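Local coordinates for SJCHGC06286 protein (Schistosoma japonicum, PDB 3QBR) that probably regulates apoptosis as a membrane-associated member of the Bcl-2 family, by binding the BH domains of related proteins, at residues A[105-110]-A[153-158]; A[111-116]-A[122-127]; A[24-29]-A[48-53]. All blocks are in the same frame, centred on the assembly; numbering follows the deposited sequence.

Contact 1. Residues A[105-110]-A[153-158]; sequences FYLEIL and SQYSDE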
ATOM      1  N   PHE A 105       0.129   1.313  14.807  1.00 66.29           N
ATOM      2  CA  PHE A 105      -0.737   0.251  14.344  1.00 66.82           C
ATOM      3  C   PHE A 105      -0.379  -0.160  12.947  1.00 64.03           C
ATOM      4  O   PHE A 105      -0.319  -1.356  12.654  1.00 63.79           O
ATOM      5  CB  PHE A 105      -2.189   0.660  14.409  1.00 74.88           C
ATOM      6  CG  PHE A 105      -2.620   1.054  15.772  1.00 88.38           C
ATOM      7  CD1 PHE A 105      -1.995   0.502  16.880  1.00 95.59           C
ATOM      8  CD2 PHE A 105      -3.649   1.964  15.960  1.00 93.69           C
ATOM      9  CE1 PHE A 105      -2.375   0.857  18.157  1.00100.56           C
ATOM     10  CE2 PHE A 105      -4.043   2.318  17.234  1.00102.16           C
ATOM     11  CZ  PHE A 105      -3.403   1.765  18.338  1.00101.34           C
ATOM     12  N   TYR A 106      -0.143   0.830  12.084  1.00 65.42           N
ATOM     13  CA  TYR A 106       0.294   0.554  10.716  1.00 64.51           C
ATOM     14  C   TYR A 106       1.513  -0.345  10.757  1.00 64.15           C
ATOM     15  O   TYR A 106       1.562  -1.374  10.081  1.00 61.48           O
ATOM     16  CB  TYR A 106       0.627   1.841   9.923  1.00 60.90           C
ATOM     17  CG  TYR A 106       0.762   1.569   8.442  1.00 54.02           C
ATOM     18  CD1 TYR A 106      -0.284   0.988   7.741  1.00 62.19           C
ATOM     19  CD2 TYR A 106       1.927   1.853   7.757  1.00 54.04           C
ATOM     20  CE1 TYR A 106      -0.185   0.703   6.404  1.00 59.63           C
ATOM     21  CE2 TYR A 106       2.038   1.587   6.388  1.00 52.23           C
ATOM     22  CZ  TYR A 106       0.973   1.005   5.729  1.00 55.59           C
ATOM     23  OH  TYR A 106       1.032   0.703   4.391  1.00 54.60           O
ATOM     24  N   LEU A 107       2.497   0.055  11.555  1.00 53.80           N
ATOM     25  CA  LEU A 107       3.722  -0.716  11.670  1.00 54.13           C
ATOM     26  C   LEU A 107       3.477  -2.154  12.159  1.00 60.61           C
ATOM     27  O   LEU A 107       4.098  -3.101  11.658  1.00 64.00           O
ATOM     28  CB  LEU A 107       4.743   0.027  12.528  1.00 53.67           C
ATOM     29  CG  LEU A 107       5.425   1.112  11.696  1.00 58.36           C
ATOM     30  CD1 LEU A 107       6.584   1.746  12.433  1.00 57.59           C
ATOM     31  CD2 LEU A 107       5.899   0.524  10.358  1.00 49.88           C
ATOM     32  N   GLU A 108       2.557  -2.311  13.108  1.00 52.99           N
ATOM     33  CA  GLU A 108       2.208  -3.628  13.607  1.00 60.37           C
ATOM     34  C   GLU A 108       1.511  -4.459  12.525  1.00 65.39           C
ATOM     35  O   GLU A 108       1.695  -5.676  12.443  1.00 72.88           O
ATOM     36  CB  GLU A 108       1.296  -3.514  14.836  1.00 74.29           C
ATOM     37  CG  GLU A 108       1.992  -3.064  16.126  1.00 88.13           C
ATOM     38  CD  GLU A 108       1.034  -2.977  17.328  1.00 95.73           C
ATOM     39  OE1 GLU A 108      -0.142  -3.402  17.219  1.00 98.93           O
ATOM     40  OE2 GLU A 108       1.464  -2.476  18.387  1.00 97.14           O
ATOM     41  N   ILE A 109       0.689  -3.807  11.710  1.00 57.47           N
ATOM     42  CA  ILE A 109      -0.007  -4.505  10.634  1.00 60.73           C
ATOM     43  C   ILE A 109       0.956  -4.979   9.539  1.00 65.59           C
ATOM     44  O   ILE A 109       0.796  -6.069   8.987  1.00 64.82           O
ATOM     45  CB  ILE A 109      -1.064  -3.619   9.983  1.00 56.81           C
ATOM     46  CG1 ILE A 109      -2.081  -3.160  11.022  1.00 58.41           C
ATOM     47  CG2 ILE A 109      -1.738  -4.360   8.832  1.00 50.87           C
ATOM     48  CD1 ILE A 109      -3.337  -2.611  10.420  1.00 50.24           C
ATOM     49  N   LEU A 110       1.953  -4.175   9.230  1.00 59.17           N
ATOM     50  CA  LEU A 110       2.952  -4.530   8.254  1.00 54.69           C
ATOM     51  C   LEU A 110       3.788  -5.659   8.770  1.00 55.90           C
ATOM     52  O   LEU A 110       3.977  -6.643   8.111  1.00 58.28           O
ATOM     53  CB  LEU A 110       3.846  -3.343   7.980  1.00 20.00           C
ATOM     54  CG  LEU A 110       3.230  -2.192   7.218  1.00 20.00           C
ATOM     55  CD1 LEU A 110       4.264  -1.234   6.805  1.00 20.00           C
ATOM     56  CD2 LEU A 110       2.527  -2.693   6.030  1.00 20.00           C
ATOM     57  N   SER A 153       7.298   3.723   2.811  1.00 54.21           N
ATOM     58  CA  SER A 153       8.601   3.884   2.157  1.00 52.38           C
ATOM     59  C   SER A 153       9.785   3.466   3.010  1.00 53.71           C
ATOM     60  O   SER A 153      10.648   2.734   2.519  1.00 49.49           O
ATOM     61  CB  SER A 153       8.818   5.329   1.686  1.00 59.93           C
ATOM     62  OG  SER A 153       7.968   5.633   0.591  1.00 64.84           O
ATOM     63  N   GLN A 154       9.848   3.948   4.256  1.00 44.30           N
ATOM     64  CA  GLN A 154      10.917   3.534   5.176  1.00 52.05           C
ATOM     65  C   GLN A 154      10.904   2.023   5.412  1.00 54.53           C
ATOM     66  O   GLN A 154      11.928   1.366   5.306  1.00 62.43           O
ATOM     67  CB  GLN A 154      10.808   4.234   6.531  1.00 62.79           C
ATOM     68  CG  GLN A 154      11.115   5.703   6.520  1.00 84.98           C
ATOM     69  CD  GLN A 154      10.347   6.441   7.604  1.00102.59           C
ATOM     70  OE1 GLN A 154       9.759   5.824   8.499  1.00109.53           O
ATOM     71  NE2 GLN A 154      10.339   7.767   7.525  1.00107.13           N
ATOM     72  N   TYR A 155       9.727   1.488   5.727  1.00 56.91           N
ATOM     73  CA  TYR A 155       9.571   0.085   6.081  1.00 61.12           C
ATOM     74  C   TYR A 155      10.049  -0.763   4.937  1.00 57.97           C
ATOM     75  O   TYR A 155      10.749  -1.763   5.142  1.00 62.25           O
ATOM     76  CB  TYR A 155       8.109  -0.253   6.408  1.00 60.87           C
ATOM     77  CG  TYR A 155       7.925  -1.672   6.902  1.00 61.77           C
ATOM     78  CD1 TYR A 155       7.679  -2.717   6.016  1.00 58.58           C
ATOM     79  CD2 TYR A 155       8.031  -1.972   8.262  1.00 63.41           C
ATOM     80  CE1 TYR A 155       7.530  -4.030   6.470  1.00 58.48           C
ATOM     81  CE2 TYR A 155       7.869  -3.265   8.734  1.00 60.28           C
ATOM     82  CZ  TYR A 155       7.622  -4.299   7.836  1.00 68.11           C
ATOM     83  OH  TYR A 155       7.462  -5.591   8.319  1.00 68.77           O
ATOM     84  N   SER A 156       9.671  -0.360   3.731  1.00 49.84           N
ATOM     85  CA  SER A 156      10.140  -1.040   2.524  1.00 56.26           C
ATOM     86  C   SER A 156      11.662  -1.095   2.418  1.00 57.92           C
ATOM     87  O   SER A 156      12.232  -2.087   1.958  1.00 57.22           O
ATOM     88  CB  SER A 156       9.590  -0.349   1.276  1.00 49.53           C
ATOM     89  OG  SER A 156       8.369  -0.942   0.875  1.00 44.72           O
ATOM     90  N   ASP A 157      12.305  -0.011   2.832  1.00 54.03           N
ATOM     91  CA  ASP A 157      13.737   0.151   2.636  1.00 54.86           C
ATOM     92  C   ASP A 157      14.458  -0.630   3.724  1.00 56.97           C
ATOM     93  O   ASP A 157      15.604  -1.039   3.577  1.00 67.28           O
ATOM     94  CB  ASP A 157      14.091   1.639   2.704  1.00 60.66           C
ATOM     95  CG  ASP A 157      15.503   1.942   2.216  1.00 69.10           C
ATOM     96  OD1 ASP A 157      15.899   1.429   1.141  1.00 77.70           O
ATOM     97  OD2 ASP A 157      16.209   2.715   2.904  1.00 68.56           O
ATOM     98  N   GLU A 158      13.748  -0.857   4.815  1.00 57.71           N
ATOM     99  CA  GLU A 158      14.299  -1.545   5.964  1.00 67.39           C
ATOM    100  C   GLU A 158      14.132  -3.063   5.920  1.00 63.30           C
ATOM    101  O   GLU A 158      14.904  -3.784   6.547  1.00 61.51           O
ATOM    102  CB  GLU A 158      13.621  -1.023   7.222  1.00 73.17           C
ATOM    103  CG  GLU A 158      13.985   0.394   7.576  1.00 85.60           C
ATOM    104  CD  GLU A 158      13.548   0.744   8.984  1.00101.65           C
ATOM    105  OE1 GLU A 158      13.294  -0.198   9.768  1.00105.78           O
ATOM    106  OE2 GLU A 158      13.453   1.948   9.305  1.00104.58           O
TER
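Tyr155 carries its ring to Leu107 and Leu110 with CG swung anti to the backbone N (chi1 -175°), while each leucine places its own CG beside its backbone N. A chi2 of -90° then stands the tyrosine ring so that one face receives Leu110. Leu110 CD1 sits over the CB end of the ring, 3.7 Å from Tyr155 CG. The same Leu110 CD1 is 4.0 Å from the centroid of the Tyr155 ring, which makes a CH-pi contact. Farther out, Leu110 CB comes to 3.9 Å from Tyr155 CZ, so the two side chains slide past each other in opposite senses and one leucine follows the ring from root to phenol carbon. Leu107 adds a smaller touch from an oblique direction, its CD2 lying 3.9 Å from Tyr155 CD2. The arrangement illustrates how a buried tyrosine can be divided along its length: across this contact its carbons pack on leucines, whereas its OH hydrogen-bonds to OD1 of Asn111, one residue beyond Leu110. That polar tie probably helps to fix the outer end of the ring and, with the CH-pi contact, to hold its face against helix 99-113. Nearby, the OH of Tyr106 makes a second polar link to helix 142-159, through OG1 of Thr152. This is helix-to-helix packing inside the all-helical Bcl-2 bundle. Helix 119-137 packs against the pair through Met125, which touches Ser156, and through Leu129 and Leu132, which touch Tyr106; helix 17-31 meets helix 142-159 beside Ser153.

Contact 2. Residues A[111-116]-A[122-127]; sequences NGLFEK and IVAMFA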
ATOM      1  N   ASN A 111       4.299  -5.505   9.972  1.00 60.35           N
ATOM      2  CA  ASN A 111       5.006  -6.595  10.638  1.00 58.78           C
ATOM      3  C   ASN A 111       4.211  -7.910  10.641  1.00 68.60           C
ATOM      4  O   ASN A 111       4.756  -8.990  10.396  1.00 74.77           O
ATOM      5  CB  ASN A 111       5.352  -6.160  12.046  1.00 66.53           C
ATOM      6  CG  ASN A 111       6.528  -5.228  12.064  1.00 79.58           C
ATOM      7  OD1 ASN A 111       7.393  -5.310  11.191  1.00 75.74           O
ATOM      8  ND2 ASN A 111       6.576  -4.333  13.047  1.00 87.67           N
ATOM      9  N   GLY A 112       2.917  -7.815  10.906  1.00 64.28           N
ATOM     10  CA  GLY A 112       2.051  -8.965  10.760  1.00 65.90           C
ATOM     11  C   GLY A 112       1.940  -9.460   9.333  1.00 67.86           C
ATOM     12  O   GLY A 112       2.006 -10.661   9.087  1.00 69.45           O
ATOM     13  N   LEU A 113       1.759  -8.541   8.387  1.00 60.96           N
ATOM     14  CA  LEU A 113       1.643  -8.910   6.976  1.00 59.73           C
ATOM     15  C   LEU A 113       2.903  -9.604   6.465  1.00 59.21           C
ATOM     16  O   LEU A 113       2.847 -10.469   5.581  1.00 54.53           O
ATOM     17  CB  LEU A 113       1.352  -7.672   6.107  1.00 50.03           C
ATOM     18  CG  LEU A 113       1.374  -7.890   4.582  1.00 54.66           C
ATOM     19  CD1 LEU A 113       0.385  -8.960   4.102  1.00 54.03           C
ATOM     20  CD2 LEU A 113       1.133  -6.589   3.833  1.00 54.19           C
ATOM     21  N   PHE A 114       4.042  -9.219   7.024  1.00 59.71           N
ATOM     22  CA  PHE A 114       5.320  -9.554   6.400  1.00 63.37           C
ATOM     23  C   PHE A 114       6.159 -10.630   7.113  1.00 62.47           C
ATOM     24  O   PHE A 114       7.349 -10.797   6.804  1.00 65.66           O
ATOM     25  CB  PHE A 114       6.141  -8.279   6.077  1.00 50.72           C
ATOM     26  CG  PHE A 114       5.684  -7.571   4.815  1.00 46.73           C
ATOM     27  CD1 PHE A 114       5.643  -8.247   3.600  1.00 49.99           C
ATOM     28  CD2 PHE A 114       5.280  -6.243   4.849  1.00 40.52           C
ATOM     29  CE1 PHE A 114       5.191  -7.613   2.434  1.00 46.71           C
ATOM     30  CE2 PHE A 114       4.843  -5.597   3.693  1.00 39.47           C
ATOM     31  CZ  PHE A 114       4.799  -6.280   2.483  1.00 46.45           C
ATOM     32  N   GLU A 115       5.524 -11.383   8.019  1.00 66.96           N
ATOM     33  CA  GLU A 115       6.164 -12.545   8.652  1.00 72.49           C
ATOM     34  C   GLU A 115       6.874 -13.412   7.612  1.00 74.20           C
ATOM     35  O   GLU A 115       7.877 -14.044   7.899  1.00 78.48           O
ATOM     36  CB  GLU A 115       5.146 -13.383   9.414  1.00 75.56           C
ATOM     37  CG  GLU A 115       4.774 -12.831  10.772  1.00 82.13           C
ATOM     38  CD  GLU A 115       3.408 -13.305  11.234  1.00 90.68           C
ATOM     39  OE1 GLU A 115       2.607 -13.748  10.384  1.00 96.27           O
ATOM     40  OE2 GLU A 115       3.124 -13.223  12.447  1.00 95.45           O
ATOM     41  N   LYS A 116       6.340 -13.439   6.401  1.00 74.98           N
ATOM     42  CA  LYS A 116       7.038 -14.037   5.275  1.00 73.72           C
ATOM     43  C   LYS A 116       7.030 -13.023   4.130  1.00 67.90           C
ATOM     44  O   LYS A 116       6.188 -12.117   4.105  1.00 69.36           O
ATOM     45  CB  LYS A 116       6.373 -15.351   4.827  1.00 75.94           C
ATOM     46  CG  LYS A 116       7.200 -16.106   3.762  1.00 90.05           C
ATOM     47  CD  LYS A 116       6.342 -16.788   2.690  1.00 93.84           C
ATOM     48  CE  LYS A 116       7.201 -17.454   1.610  1.00 88.46           C
ATOM     49  NZ  LYS A 116       6.427 -17.733   0.362  1.00 79.71           N
ATOM     50  N   ILE A 122       3.299  -8.268  -0.892  1.00 43.27           N
ATOM     51  CA  ILE A 122       3.676  -6.891  -1.184  1.00 45.09           C
ATOM     52  C   ILE A 122       2.474  -6.161  -1.816  1.00 45.57           C
ATOM     53  O   ILE A 122       2.055  -5.095  -1.345  1.00 41.58           O
ATOM     54  CB  ILE A 122       4.984  -6.837  -2.019  1.00 46.72           C
ATOM     55  CG1 ILE A 122       6.178  -7.130  -1.107  1.00 54.71           C
ATOM     56  CG2 ILE A 122       5.163  -5.493  -2.685  1.00 40.14           C
ATOM     57  CD1 ILE A 122       7.447  -7.570  -1.845  1.00 58.30           C
ATOM     58  N   VAL A 123       1.903  -6.775  -2.846  1.00 45.71           N
ATOM     59  CA  VAL A 123       0.627  -6.354  -3.415  1.00 50.83           C
ATOM     60  C   VAL A 123      -0.388  -5.987  -2.349  1.00 51.51           C
ATOM     61  O   VAL A 123      -1.029  -4.930  -2.398  1.00 47.28           O
ATOM     62  CB  VAL A 123       0.008  -7.472  -4.259  1.00 45.91           C
ATOM     63  CG1 VAL A 123      -1.453  -7.199  -4.456  1.00 48.61           C
ATOM     64  CG2 VAL A 123       0.724  -7.597  -5.593  1.00 38.66           C
ATOM     65  N   ALA A 124      -0.539  -6.873  -1.378  1.00 48.61           N
ATOM     66  CA  ALA A 124      -1.476  -6.632  -0.298  1.00 50.66           C
ATOM     67  C   ALA A 124      -1.149  -5.340   0.456  1.00 43.95           C
ATOM     68  O   ALA A 124      -2.039  -4.680   0.957  1.00 54.02           O
ATOM     69  CB  ALA A 124      -1.504  -7.833   0.647  1.00 55.56           C
ATOM     70  N   MET A 125       0.123  -4.979   0.544  1.00 44.42           N
ATOM     71  CA  MET A 125       0.515  -3.717   1.191  1.00 46.26           C
ATOM     72  C   MET A 125       0.048  -2.477   0.394  1.00 50.15           C
ATOM     73  O   MET A 125      -0.424  -1.500   0.974  1.00 54.36           O
ATOM     74  CB  MET A 125       2.033  -3.677   1.392  1.00 41.76           C
ATOM     75  CG  MET A 125       2.573  -2.370   1.933  1.00 38.53           C
ATOM     76  SD  MET A 125       4.378  -2.263   1.973  1.00 48.39           S
ATOM     77  CE  MET A 125       4.796  -2.738   0.309  1.00 50.98           C
ATOM     78  N   PHE A 126       0.170  -2.520  -0.931  1.00 43.18           N
ATOM     79  CA  PHE A 126      -0.357  -1.438  -1.750  1.00 47.60           C
ATOM     80  C   PHE A 126      -1.879  -1.373  -1.731  1.00 49.97           C
ATOM     81  O   PHE A 126      -2.450  -0.278  -1.713  1.00 49.24           O
ATOM     82  CB  PHE A 126       0.120  -1.532  -3.204  1.00 42.59           C
ATOM     83  CG  PHE A 126       1.593  -1.240  -3.386  1.00 48.40           C
ATOM     84  CD1 PHE A 126       2.032   0.054  -3.669  1.00 61.44           C
ATOM     85  CD2 PHE A 126       2.542  -2.256  -3.281  1.00 45.59           C
ATOM     86  CE1 PHE A 126       3.407   0.342  -3.848  1.00 60.16           C
ATOM     87  CE2 PHE A 126       3.912  -1.984  -3.453  1.00 54.78           C
ATOM     88  CZ  PHE A 126       4.348  -0.675  -3.743  1.00 49.08           C
ATOM     89  N   ALA A 127      -2.546  -2.525  -1.762  1.00 49.60           N
ATOM     90  CA  ALA A 127      -4.004  -2.501  -1.854  1.00 49.24           C
ATOM     91  C   ALA A 127      -4.591  -1.943  -0.558  1.00 52.97           C
ATOM     92  O   ALA A 127      -5.572  -1.167  -0.567  1.00 47.19           O
ATOM     93  CB  ALA A 127      -4.559  -3.866  -2.170  1.00 47.76           C
TER
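Met125 meets Leu113 and Phe114 where helix 99-113 gives way to the short connection into helix 119-137, within the all-helical Bcl-2 fold; Arg121, just before Ile122, belongs to the NWGR sequence that is the hallmark of the BH1 region. Met125 CB lies 3.9 Å from Leu113 CD2 and about as close to Phe114 CZ, wedged where the two side chains separate. CG of Met125 stands anti to the backbone N (chi1 175°) and touches Leu110 CD2. Next, Met125 SD approaches the rim of the phenylalanine ring near its plane, 3.8 Å from Phe114 CE2. The line from SD to the ring centroid runs 80° off the ring normal, a Met-aromatic contact made at the edge. There the chain bends (chi3 51°), turning Met125 CE back to 4.2 Å from Phe114 CZ and close to the hydroxyl of Ser156. Phe114, the first residue after the helix to leave helical geometry, points its side chain toward helix 119-137, where Phe114 CE1 also touches Ile122 CG1 at 3.7 Å. Its neighbour Leu113 folds over one ring face and divides its branches, CD2 going to Met125. Leu160 covers more of Phe114 and Met125, and an apolar side chain of another protein packs on Leu113. The other branch of Leu113 ends the contact: its CD1 rests 4.1 Å from the CB methyl of Ala124.

Contact 3. Residues A[24-29]-A[48-53]; sequences LCHSFL and TNIDLT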
ATOM      1  N   LEU A  24       6.576   5.242  -6.423  1.00 41.88           N
ATOM      2  CA  LEU A  24       5.621   4.235  -6.893  1.00 41.56           C
ATOM      3  C   LEU A  24       4.308   4.327  -6.143  1.00 45.47           C
ATOM      4  O   LEU A  24       3.237   4.168  -6.734  1.00 50.15           O
ATOM      5  CB  LEU A  24       6.175   2.839  -6.732  1.00 45.14           C
ATOM      6  CG  LEU A  24       6.666   2.161  -7.996  1.00 52.55           C
ATOM      7  CD1 LEU A  24       7.194   0.772  -7.608  1.00 54.91           C
ATOM      8  CD2 LEU A  24       5.532   2.083  -9.031  1.00 46.63           C
ATOM      9  N   CYS A  25       4.395   4.584  -4.839  1.00 36.82           N
ATOM     10  CA  CYS A  25       3.187   4.720  -4.041  1.00 45.39           C
ATOM     11  C   CYS A  25       2.339   5.864  -4.518  1.00 52.12           C
ATOM     12  O   CYS A  25       1.152   5.657  -4.783  1.00 45.76           O
ATOM     13  CB  CYS A  25       3.498   4.915  -2.565  1.00 54.57           C
ATOM     14  SG  CYS A  25       4.173   3.447  -1.876  1.00 56.30           S
ATOM     15  N   HIS A  26       2.934   7.062  -4.602  1.00 44.33           N
ATOM     16  CA  HIS A  26       2.243   8.222  -5.199  1.00 40.27           C
ATOM     17  C   HIS A  26       1.567   7.899  -6.554  1.00 41.33           C
ATOM     18  O   HIS A  26       0.348   8.012  -6.689  1.00 48.54           O
ATOM     19  CB  HIS A  26       3.175   9.434  -5.302  1.00 39.05           C
ATOM     20  CG  HIS A  26       3.613   9.968  -3.976  1.00 55.78           C
ATOM     21  ND1 HIS A  26       2.733  10.520  -3.069  1.00 69.30           N
ATOM     22  CD2 HIS A  26       4.832  10.033  -3.397  1.00 58.57           C
ATOM     23  CE1 HIS A  26       3.391  10.901  -1.989  1.00 61.20           C
ATOM     24  NE2 HIS A  26       4.668  10.619  -2.164  1.00 57.66           N
ATOM     25  N   SER A  27       2.333   7.456  -7.540  1.00 43.82           N
ATOM     26  CA  SER A  27       1.750   7.166  -8.846  1.00 47.44           C
ATOM     27  C   SER A  27       0.625   6.183  -8.719  1.00 41.77           C
ATOM     28  O   SER A  27      -0.447   6.392  -9.277  1.00 52.66           O
ATOM     29  CB  SER A  27       2.779   6.580  -9.806  1.00 47.29           C
ATOM     30  OG  SER A  27       3.954   7.354  -9.791  1.00 55.38           O
ATOM     31  N   PHE A  28       0.881   5.084  -8.020  1.00 34.38           N
ATOM     32  CA  PHE A  28      -0.110   4.022  -7.911  1.00 40.02           C
ATOM     33  C   PHE A  28      -1.400   4.554  -7.293  1.00 40.97           C
ATOM     34  O   PHE A  28      -2.473   4.296  -7.797  1.00 43.20           O
ATOM     35  CB  PHE A  28       0.427   2.814  -7.131  1.00 37.87           C
ATOM     36  CG  PHE A  28      -0.660   1.951  -6.549  1.00 44.16           C
ATOM     37  CD1 PHE A  28      -1.420   1.132  -7.368  1.00 38.46           C
ATOM     38  CD2 PHE A  28      -0.942   1.984  -5.187  1.00 43.94           C
ATOM     39  CE1 PHE A  28      -2.432   0.343  -6.833  1.00 41.29           C
ATOM     40  CE2 PHE A  28      -1.948   1.205  -4.659  1.00 45.29           C
ATOM     41  CZ  PHE A  28      -2.695   0.382  -5.487  1.00 40.58           C
ATOM     42  N   LEU A  29      -1.292   5.314  -6.215  1.00 39.44           N
ATOM     43  CA  LEU A  29      -2.466   5.988  -5.680  1.00 40.69           C
ATOM     44  C   LEU A  29      -3.139   6.978  -6.675  1.00 48.14           C
ATOM     45  O   LEU A  29      -4.369   7.068  -6.746  1.00 46.22           O
ATOM     46  CB  LEU A  29      -2.137   6.677  -4.357  1.00 36.62           C
ATOM     47  CG  LEU A  29      -1.606   5.799  -3.223  1.00 47.30           C
ATOM     48  CD1 LEU A  29      -1.017   6.683  -2.093  1.00 38.60           C
ATOM     49  CD2 LEU A  29      -2.680   4.795  -2.693  1.00 39.42           C
ATOM     50  N   THR A  48       2.556  19.407  -1.350  1.00 64.32           N
ATOM     51  CA  THR A  48       3.434  18.714  -0.412  1.00 61.33           C
ATOM     52  C   THR A  48       4.880  19.002  -0.774  1.00 66.08           C
ATOM     53  O   THR A  48       5.768  18.890   0.069  1.00 63.67           O
ATOM     54  CB  THR A  48       3.153  17.188  -0.393  1.00 73.56           C
ATOM     55  OG1 THR A  48       2.141  16.906   0.579  1.00 71.90           O
ATOM     56  CG2 THR A  48       4.378  16.410  -0.013  1.00 79.89           C
ATOM     57  N   ASN A  49       5.090  19.398  -2.031  1.00 69.46           N
ATOM     58  CA  ASN A  49       6.416  19.741  -2.570  1.00 79.41           C
ATOM     59  C   ASN A  49       7.510  18.777  -2.147  1.00 84.53           C
ATOM     60  O   ASN A  49       8.492  19.166  -1.507  1.00 86.05           O
ATOM     61  CB  ASN A  49       6.824  21.177  -2.204  1.00 84.16           C
ATOM     62  CG  ASN A  49       7.899  21.737  -3.134  1.00 84.31           C
ATOM     63  OD1 ASN A  49       7.896  21.458  -4.330  1.00 87.50           O
ATOM     64  ND2 ASN A  49       8.816  22.534  -2.584  1.00 84.45           N
ATOM     65  N   ILE A  50       7.339  17.514  -2.510  1.00 83.59           N
ATOM     66  CA  ILE A  50       8.314  16.506  -2.154  1.00 80.43           C
ATOM     67  C   ILE A  50       8.965  15.930  -3.397  1.00 81.37           C
ATOM     68  O   ILE A  50       8.482  16.116  -4.524  1.00 68.79           O
ATOM     69  CB  ILE A  50       7.700  15.380  -1.289  1.00 77.60           C
ATOM     70  CG1 ILE A  50       6.492  14.754  -1.992  1.00 75.60           C
ATOM     71  CG2 ILE A  50       7.351  15.902   0.090  1.00 72.68           C
ATOM     72  CD1 ILE A  50       6.880  13.837  -3.123  1.00 70.92           C
ATOM     73  N   ASP A  51      10.063  15.222  -3.160  1.00 91.26           N
ATOM     74  CA  ASP A  51      10.938  14.731  -4.212  1.00 90.65           C
ATOM     75  C   ASP A  51      10.391  13.467  -4.895  1.00 85.90           C
ATOM     76  O   ASP A  51       9.777  12.605  -4.261  1.00 86.12           O
ATOM     77  CB  ASP A  51      12.353  14.495  -3.652  1.00 84.26           C
ATOM     78  CG  ASP A  51      13.438  14.626  -4.715  1.00 86.75           C
ATOM     79  OD1 ASP A  51      13.131  15.049  -5.854  1.00 94.97           O
ATOM     80  OD2 ASP A  51      14.604  14.306  -4.413  1.00 81.44           O
ATOM     81  N   LEU A  52      10.612  13.388  -6.201  1.00 78.02           N
ATOM     82  CA  LEU A  52      10.277  12.216  -6.992  1.00 70.63           C
ATOM     83  C   LEU A  52      11.388  11.953  -8.022  1.00 79.17           C
ATOM     84  O   LEU A  52      11.895  12.885  -8.674  1.00 89.03           O
ATOM     85  CB  LEU A  52       8.934  12.413  -7.697  1.00 51.67           C
ATOM     86  CG  LEU A  52       7.777  12.879  -6.799  1.00 57.16           C
ATOM     87  CD1 LEU A  52       6.698  13.599  -7.621  1.00 53.06           C
ATOM     88  CD2 LEU A  52       7.187  11.702  -5.970  1.00 38.89           C
ATOM     89  N   THR A  53      11.786  10.691  -8.148  1.00 69.13           N
ATOM     90  CA  THR A  53      12.633  10.302  -9.257  1.00 76.63           C
ATOM     91  C   THR A  53      11.790   9.680 -10.342  1.00 71.47           C
ATOM     92  O   THR A  53      10.564   9.715 -10.313  1.00 75.06           O
ATOM     93  CB  THR A  53      13.689   9.282  -8.848  1.00 79.79           C
ATOM     94  OG1 THR A  53      13.039   8.077  -8.440  1.00 77.90           O
ATOM     95  CG2 THR A  53      14.515   9.827  -7.707  1.00 88.79           C
TER
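His26 and Leu52 mark the closest backbone approach, with CA atoms 9.1 Å apart, between a turn of helix 17-31 and an irregular, largely extended strip that follows helix 35-48. The strip starts where Asn49 takes a positive phi of 43°, in left-handed conformation, and leaves the helix behind. Across the wide backbone gap, a single imidazole does the bridging. His26 meets the two aliphatic side chains at neighbouring ring atoms: NE2 is 4.0 Å from Ile50 CD1, and CD2 is 3.9 Å from Leu52 CD2. Both methyls arrive obliquely to the ring. Ile50 comes from the opposite direction, its CG1 placed between backbone N and carbonyl carbon (chi1 55°), whereas Leu52 crosses the histidine at about a right angle. In the Bcl-2 fold seen here, the strip drapes over the outside of the helical bundle and leads toward helix 58-79, passing Cys54, which has been observed in an interchain disulfide. The inner side of helix 17-31 turns elsewhere, Leu24 and Phe28 to helix 58-79 and Cys25 to helix 119-137. His26 itself is also touched by Gln146 and Ile149 of helix 142-159.

In the fold
Contact 3 closes first along the chain; contact 1 then opens, with contact 2 nested inside the loop it closes. Contacts 1 and 2 share helix 99-113, lie within the family's sequence range and have centres about 9 Å apart. They touch directly: Tyr155 CE1 packs 3.5 Å from Phe114 CD2, so the two contacts form a continuous packed region. Contact 3 is about 17 Å from contact 1 and about 20 Å from contact 2, centre to centre, and lies across the chain's centre from contact 2. Helix 119-137 links contacts 2 and 3, since Phe126 packs on Cys25 and Phe28. Helices 99-113, 119-137, 142-159 and 17-31 are joined, consistent with a Bcl-2 bundle.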